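Local coordinates for tailspike protein (Acinetobacter phage vB_ApiP_P1, PDB 6E1R) that probably binds and cleaves the capsular polysaccharide of its Acinetobacter host as the trimeric receptor-recognising tailspike of the phage, at residues P248-T262 with G273-L287. Sequence-based numbering, arbitrary orientation.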
loop_
_atom_site.group_PDB
_atom_site.type_symbol
_atom_site.label_atom_id
_atom_site.label_comp_id
_atom_site.label_asym_id
_atom_site.label_seq_id
_atom_site.Cartn_x
_atom_site.Cartn_y
_atom_site.Cartn_z
ATOM N N PRO A 248 -21.629 4.668 5.232
ATOM C CA PRO A 248 -20.313 5.298 5.415
ATOM C C PRO A 248 -19.231 4.635 4.575
ATOM O O PRO A 248 -18.729 3.567 4.936
ATOM C CB PRO A 248 -20.039 5.125 6.917
ATOM C CG PRO A 248 -21.320 4.602 7.520
ATOM C CD PRO A 248 -22.057 3.917 6.422
ATOM N N ASN A 249 -18.843 5.271 3.471
ATOM C CA ASN A 249 -17.946 4.668 2.496
ATOM C C ASN A 249 -16.711 5.533 2.272
ATOM O O ASN A 249 -16.708 6.734 2.547
ATOM C CB ASN A 249 -18.656 4.462 1.151
ATOM C CG ASN A 249 -19.948 3.684 1.282
ATOM O OD1 ASN A 249 -20.106 2.863 2.183
ATOM N ND2 ASN A 249 -20.882 3.939 0.373
ATOM N N ALA A 250 -15.648 4.891 1.782
ATOM C CA ALA A 250 -14.497 5.574 1.181
ATOM C C ALA A 250 -13.847 6.572 2.142
ATOM O O ALA A 250 -13.702 7.758 1.844
ATOM C CB ALA A 250 -14.905 6.263 -0.124
ATOM N N ASN A 251 -13.438 6.071 3.303
ATOM C CA ASN A 251 -12.792 6.894 4.321
ATOM C C ASN A 251 -11.383 6.364 4.558
ATOM O O ASN A 251 -11.210 5.242 5.045
ATOM C CB ASN A 251 -13.623 6.902 5.602
ATOM C CG ASN A 251 -14.995 7.517 5.392
ATOM O OD1 ASN A 251 -15.135 8.530 4.707
ATOM N ND2 ASN A 251 -16.018 6.890 5.956
ATOM N N THR A 252 -10.381 7.173 4.216
ATOM C CA THR A 252 -8.980 6.785 4.291
ATOM C C THR A 252 -8.245 7.647 5.308
ATOM O O THR A 252 -8.499 8.851 5.419
ATOM C CB THR A 252 -8.295 6.902 2.922
ATOM O OG1 THR A 252 -9.252 6.668 1.882
ATOM C CG2 THR A 252 -7.151 5.911 2.804
ATOM N N PHE A 253 -7.329 7.021 6.042
ATOM C CA PHE A 253 -6.589 7.670 7.117
ATOM C C PHE A 253 -5.098 7.527 6.849
ATOM O O PHE A 253 -4.596 6.408 6.694
ATOM C CB PHE A 253 -6.955 7.061 8.472
ATOM C CG PHE A 253 -8.417 7.153 8.800
ATOM C CD1 PHE A 253 -9.326 6.258 8.255
ATOM C CD2 PHE A 253 -8.885 8.136 9.653
ATOM C CE1 PHE A 253 -10.672 6.343 8.555
ATOM C CE2 PHE A 253 -10.228 8.227 9.957
ATOM C CZ PHE A 253 -11.123 7.329 9.407
ATOM N N TYR A 254 -4.395 8.657 6.801
ATOM C CA TYR A 254 -2.955 8.687 6.568
ATOM C C TYR A 254 -2.265 9.257 7.798
ATOM O O TYR A 254 -2.506 10.411 8.167
ATOM C CB TYR A 254 -2.614 9.526 5.335
ATOM C CG TYR A 254 -3.224 9.032 4.041
ATOM C CD1 TYR A 254 -2.473 8.295 3.134
ATOM C CD2 TYR A 254 -4.545 9.313 3.722
ATOM C CE1 TYR A 254 -3.024 7.849 1.947
ATOM C CE2 TYR A 254 -5.105 8.870 2.540
ATOM C CZ TYR A 254 -4.340 8.139 1.656
ATOM O OH TYR A 254 -4.895 7.697 0.477
ATOM N N ASN A 255 -1.418 8.444 8.432
ATOM C CA ASN A 255 -0.568 8.878 9.545
ATOM C C ASN A 255 -1.377 9.439 10.712
ATOM O O ASN A 255 -0.886 10.277 11.473
ATOM C CB ASN A 255 0.471 9.903 9.080
ATOM C CG ASN A 255 1.245 9.437 7.865
ATOM O OD1 ASN A 255 2.223 8.698 7.983
ATOM N ND2 ASN A 255 0.812 9.869 6.686
ATOM N N CYS A 256 -2.618 8.993 10.867
ATOM C CA CYS A 256 -3.432 9.451 11.979
ATOM C C CYS A 256 -3.086 8.678 13.247
ATOM O O CYS A 256 -2.527 7.579 13.205
ATOM C CB CYS A 256 -4.918 9.307 11.656
ATOM S SG CYS A 256 -5.460 10.347 10.285
ATOM N N ILE A 257 -3.431 9.268 14.389
ATOM C CA ILE A 257 -3.091 8.716 15.694
ATOM C C ILE A 257 -4.367 8.575 16.512
ATOM O O ILE A 257 -5.163 9.517 16.596
ATOM C CB ILE A 257 -2.065 9.589 16.438
ATOM C CG1 ILE A 257 -0.786 9.732 15.612
ATOM C CG2 ILE A 257 -1.751 8.996 17.800
ATOM C CD1 ILE A 257 0.138 10.826 16.099
ATOM N N PHE A 258 -4.554 7.403 17.118
ATOM C CA PHE A 258 -5.710 7.113 17.963
ATOM C C PHE A 258 -5.200 6.616 19.309
ATOM O O PHE A 258 -4.720 5.484 19.410
ATOM C CB PHE A 258 -6.625 6.074 17.314
ATOM C CG PHE A 258 -7.134 6.470 15.956
ATOM C CD1 PHE A 258 -6.369 6.252 14.821
ATOM C CD2 PHE A 258 -8.386 7.046 15.812
ATOM C CE1 PHE A 258 -6.837 6.611 13.571
ATOM C CE2 PHE A 258 -8.861 7.407 14.565
ATOM C CZ PHE A 258 -8.086 7.188 13.442
ATOM N N ARG A 259 -5.296 7.461 20.337
ATOM C CA ARG A 259 -4.792 7.146 21.666
ATOM C C ARG A 259 -5.871 7.368 22.717
ATOM O O ARG A 259 -6.742 8.229 22.566
ATOM C CB ARG A 259 -3.561 7.990 22.037
ATOM C CG ARG A 259 -2.303 7.672 21.258
ATOM C CD ARG A 259 -1.125 8.392 21.893
ATOM N NE ARG A 259 0.140 8.070 21.243
ATOM C CZ ARG A 259 0.772 8.874 20.397
ATOM N NH1 ARG A 259 0.266 10.064 20.103
ATOM N NH2 ARG A 259 1.918 8.492 19.853
ATOM N N LYS A 260 -5.800 6.563 23.780
ATOM C CA LYS A 260 -6.535 6.797 25.027
ATOM C C LYS A 260 -8.048 6.750 24.826
ATOM O O LYS A 260 -8.783 7.584 25.353
ATOM C CB LYS A 260 -6.133 8.133 25.656
ATOM C CG LYS A 260 -4.657 8.296 25.952
ATOM C CD LYS A 260 -4.175 7.304 26.987
ATOM C CE LYS A 260 -2.669 7.441 27.194
ATOM N NZ LYS A 260 -2.295 8.801 27.699
ATOM N N GLY A 261 -8.526 5.769 24.063
ATOM C CA GLY A 261 -9.958 5.557 23.965
ATOM C C GLY A 261 -10.501 4.873 25.204
ATOM O O GLY A 261 -9.817 4.089 25.857
ATOM N N THR A 262 -11.760 5.174 25.535
ATOM C CA THR A 262 -12.364 4.620 26.742
ATOM C C THR A 262 -13.777 4.091 26.541
ATOM O O THR A 262 -14.374 3.607 27.509
ATOM C CB THR A 262 -12.380 5.668 27.870
ATOM O OG1 THR A 262 -12.776 6.940 27.343
ATOM C CG2 THR A 262 -11.004 5.794 28.508
ATOM N N GLY A 273 -20.797 -0.297 5.516
ATOM C CA GLY A 273 -19.983 0.700 4.848
ATOM C C GLY A 273 -18.695 0.108 4.313
ATOM O O GLY A 273 -18.112 -0.805 4.897
ATOM N N THR A 274 -18.238 0.656 3.191
ATOM C CA THR A 274 -17.154 0.068 2.419
ATOM C C THR A 274 -15.920 0.962 2.413
ATOM O O THR A 274 -16.015 2.190 2.492
ATOM C CB THR A 274 -17.595 -0.194 0.974
ATOM O OG1 THR A 274 -18.036 1.031 0.376
ATOM C CG2 THR A 274 -18.731 -1.198 0.939
ATOM N N GLN A 275 -14.756 0.316 2.325
ATOM C CA GLN A 275 -13.474 0.964 2.045
ATOM C C GLN A 275 -13.092 1.955 3.150
ATOM O O GLN A 275 -13.135 3.176 2.990
ATOM C CB GLN A 275 -13.504 1.640 0.668
ATOM C CG GLN A 275 -13.676 0.664 -0.486
ATOM C CD GLN A 275 -12.442 -0.180 -0.729
ATOM O OE1 GLN A 275 -11.319 0.324 -0.709
ATOM N NE2 GLN A 275 -12.643 -1.473 -0.958
ATOM N N TRP A 276 -12.708 1.379 4.286
ATOM C CA TRP A 276 -12.060 2.098 5.379
ATOM C C TRP A 276 -10.643 1.544 5.495
ATOM O O TRP A 276 -10.455 0.399 5.919
ATOM C CB TRP A 276 -12.818 1.921 6.693
ATOM C CG TRP A 276 -14.139 2.634 6.788
ATOM C CD1 TRP A 276 -15.228 2.458 5.985
ATOM C CD2 TRP A 276 -14.520 3.606 7.771
ATOM N NE1 TRP A 276 -16.257 3.271 6.397
ATOM C CE2 TRP A 276 -15.847 3.986 7.492
ATOM C CE3 TRP A 276 -13.862 4.200 8.855
ATOM C CZ2 TRP A 276 -16.531 4.929 8.258
ATOM C CZ3 TRP A 276 -14.543 5.137 9.612
ATOM C CH2 TRP A 276 -15.863 5.493 9.308
ATOM N N HIS A 277 -9.650 2.346 5.117
ATOM C CA HIS A 277 -8.265 1.899 5.102
ATOM C C HIS A 277 -7.398 2.849 5.916
ATOM O O HIS A 277 -7.725 4.026 6.083
ATOM C CB HIS A 277 -7.733 1.785 3.668
ATOM C CG HIS A 277 -8.522 0.848 2.809
ATOM N ND1 HIS A 277 -8.689 -0.485 3.121
ATOM C CD2 HIS A 277 -9.195 1.050 1.651
ATOM C CE1 HIS A 277 -9.429 -1.063 2.193
ATOM N NE2 HIS A 277 -9.748 -0.154 1.289
ATOM N N PHE A 278 -6.284 2.319 6.421
ATOM C CA PHE A 278 -5.412 3.030 7.353
ATOM C C PHE A 278 -3.967 2.886 6.893
ATOM O O PHE A 278 -3.386 1.801 6.993
ATOM C CB PHE A 278 -5.587 2.498 8.776
ATOM C CG PHE A 278 -6.997 2.587 9.287
ATOM C CD1 PHE A 278 -7.916 1.588 9.012
ATOM C CD2 PHE A 278 -7.402 3.670 10.048
ATOM C CE1 PHE A 278 -9.213 1.672 9.480
ATOM C CE2 PHE A 278 -8.697 3.760 10.521
ATOM C CZ PHE A 278 -9.604 2.760 10.237
ATOM N N PHE A 279 -3.388 3.978 6.397
ATOM C CA PHE A 279 -2.006 3.997 5.927
ATOM C C PHE A 279 -1.119 4.587 7.018
ATOM O O PHE A 279 -1.224 5.776 7.335
ATOM C CB PHE A 279 -1.880 4.800 4.635
ATOM C CG PHE A 279 -2.508 4.140 3.442
ATOM C CD1 PHE A 279 -3.856 4.305 3.171
ATOM C CD2 PHE A 279 -1.749 3.355 2.589
ATOM C CE1 PHE A 279 -4.436 3.699 2.071
ATOM C CE2 PHE A 279 -2.324 2.746 1.489
ATOM C CZ PHE A 279 -3.668 2.920 1.229
ATOM N N ALA A 280 -0.247 3.752 7.588
ATOM C CA ALA A 280 0.765 4.187 8.555
ATOM C C ALA A 280 0.137 4.882 9.762
ATOM O O ALA A 280 0.696 5.831 10.315
ATOM C CB ALA A 280 1.808 5.090 7.891
ATOM N N CYS A 281 -1.027 4.399 10.185
ATOM C CA CYS A 281 -1.705 4.983 11.331
ATOM C C CYS A 281 -1.167 4.395 12.633
ATOM O O CYS A 281 -0.467 3.380 12.651
ATOM C CB CYS A 281 -3.214 4.774 11.225
ATOM S SG CYS A 281 -3.982 5.670 9.857
ATOM N N ASP A 282 -1.507 5.051 13.738
ATOM C CA ASP A 282 -0.997 4.696 15.060
ATOM C C ASP A 282 -2.177 4.509 16.003
ATOM O O ASP A 282 -2.838 5.483 16.376
ATOM C CB ASP A 282 -0.044 5.775 15.574
ATOM C CG ASP A 282 0.612 5.405 16.888
ATOM O OD1 ASP A 282 0.522 4.229 17.297
ATOM O OD2 ASP A 282 1.215 6.302 17.512
ATOM N N LEU A 283 -2.439 3.264 16.389
ATOM C CA LEU A 283 -3.515 2.916 17.316
ATOM C C LEU A 283 -2.870 2.301 18.554
ATOM O O LEU A 283 -2.600 1.098 18.589
ATOM C CB LEU A 283 -4.529 1.955 16.678
ATOM C CG LEU A 283 -5.456 2.458 15.566
ATOM C CD1 LEU A 283 -4.717 2.648 14.247
ATOM C CD2 LEU A 283 -6.632 1.508 15.393
ATOM N N GLU A 284 -2.621 3.123 19.572
ATOM C CA GLU A 284 -1.921 2.653 20.758
ATOM C C GLU A 284 -2.480 3.320 22.006
ATOM O O GLU A 284 -3.136 4.363 21.944
ATOM C CB GLU A 284 -0.408 2.899 20.666
ATOM C CG GLU A 284 0.000 4.360 20.624
ATOM C CD GLU A 284 1.505 4.540 20.698
ATOM O OE1 GLU A 284 2.137 3.898 21.563
ATOM O OE2 GLU A 284 2.060 5.314 19.893
ATOM N N GLN A 285 -2.217 2.678 23.147
ATOM C CA GLN A 285 -2.523 3.219 24.473
ATOM C C GLN A 285 -4.019 3.446 24.678
ATOM O O GLN A 285 -4.424 4.348 25.415
ATOM C CB GLN A 285 -1.743 4.512 24.731
ATOM C CG GLN A 285 -0.235 4.331 24.691
ATOM C CD GLN A 285 0.516 5.626 24.930
ATOM O OE1 GLN A 285 -0.079 6.651 25.262
ATOM N NE2 GLN A 285 1.832 5.586 24.760
ATOM N N ASN A 286 -4.851 2.630 24.040
ATOM C CA ASN A 286 -6.291 2.731 24.209
ATOM C C ASN A 286 -6.764 1.844 25.358
ATOM O O ASN A 286 -6.064 0.932 25.804
ATOM C CB ASN A 286 -7.016 2.348 22.919
ATOM C CG ASN A 286 -6.650 3.247 21.759
ATOM O OD1 ASN A 286 -7.267 4.292 21.552
ATOM N ND2 ASN A 286 -5.643 2.845 20.992
ATOM N N LEU A 287 -7.974 2.125 25.832
ATOM C CA LEU A 287 -8.601 1.383 26.919
ATOM C C LEU A 287 -10.014 0.973 26.534
ATOM O O LEU A 287 -10.931 0.977 27.361
ATOM C CB LEU A 287 -8.615 2.206 28.205
ATOM C CG LEU A 287 -7.251 2.582 28.786
ATOM C CD1 LEU A 287 -7.417 3.413 30.046
ATOM C CD2 LEU A 287 -6.431 1.332 29.066
HETATM O O HOH W 1 -11.057 4.131 0.560
HETATM O O HOH W 2 1.005 8.230 27.771
HETATM O O HOH W 3 -12.679 1.889 29.138
#
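Phe253 and Phe278 lie side by side in register, their ring planes 11° apart but slid so far that overlap is slight (centroids 4.8 Å apart). They belong to consecutive rungs of a right-handed parallel beta-helix, as expected of a phage tailspike: strand 251-254 runs nearly parallel to strand 276-278, and beyond the corner strand 257-259 does the same beside strand 281-284. The tight part faces the interior, where Trp276 lies beside Asn251. Asn251 CB sits 4.1 Å from the centroid of the six-membered indole ring, over its face, and the amide stands nearly perpendicular to that ring. The indole is also fixed at its edge: Trp276 NE1 donates to Pro248 O at 2.9 Å, almost straight at 171°, with the oxygen in the ring plane. At the corner, Cys281 SG packs 3.6 Å from Phe253 CB. On the trimer-facing side, Tyr254 and Phe279 repeat the slid, near-parallel pairing.

The looser end is partly exposed. Arg259 NH2 forms a salt bridge with Glu284 OE2 at 3.2 Å, above the carboxylate plane; Glu284 CG, between backbone N and carbonyl carbon (chi1 65°), turns the acid toward the extended arginine. Asp282 OD2 completes the network from well out of the guanidinium plane, with no N-H pointing at it. Asn286 closes this end with both amide atoms, ND2 donating to Phe258 O and OD1 accepting from Gly261 N. Water links Lys260 NZ, weakly, to Gln285 OE1.

Among the neighbouring strands, the aromatic ladder continues through Phe217 beside Phe253 and Phe303 beside Phe278, strands 235-239 and 267-270 pack against its interior side, and Thr252 OG1 is hydrogen-bonded to Asn255 OD1 of the second subunit.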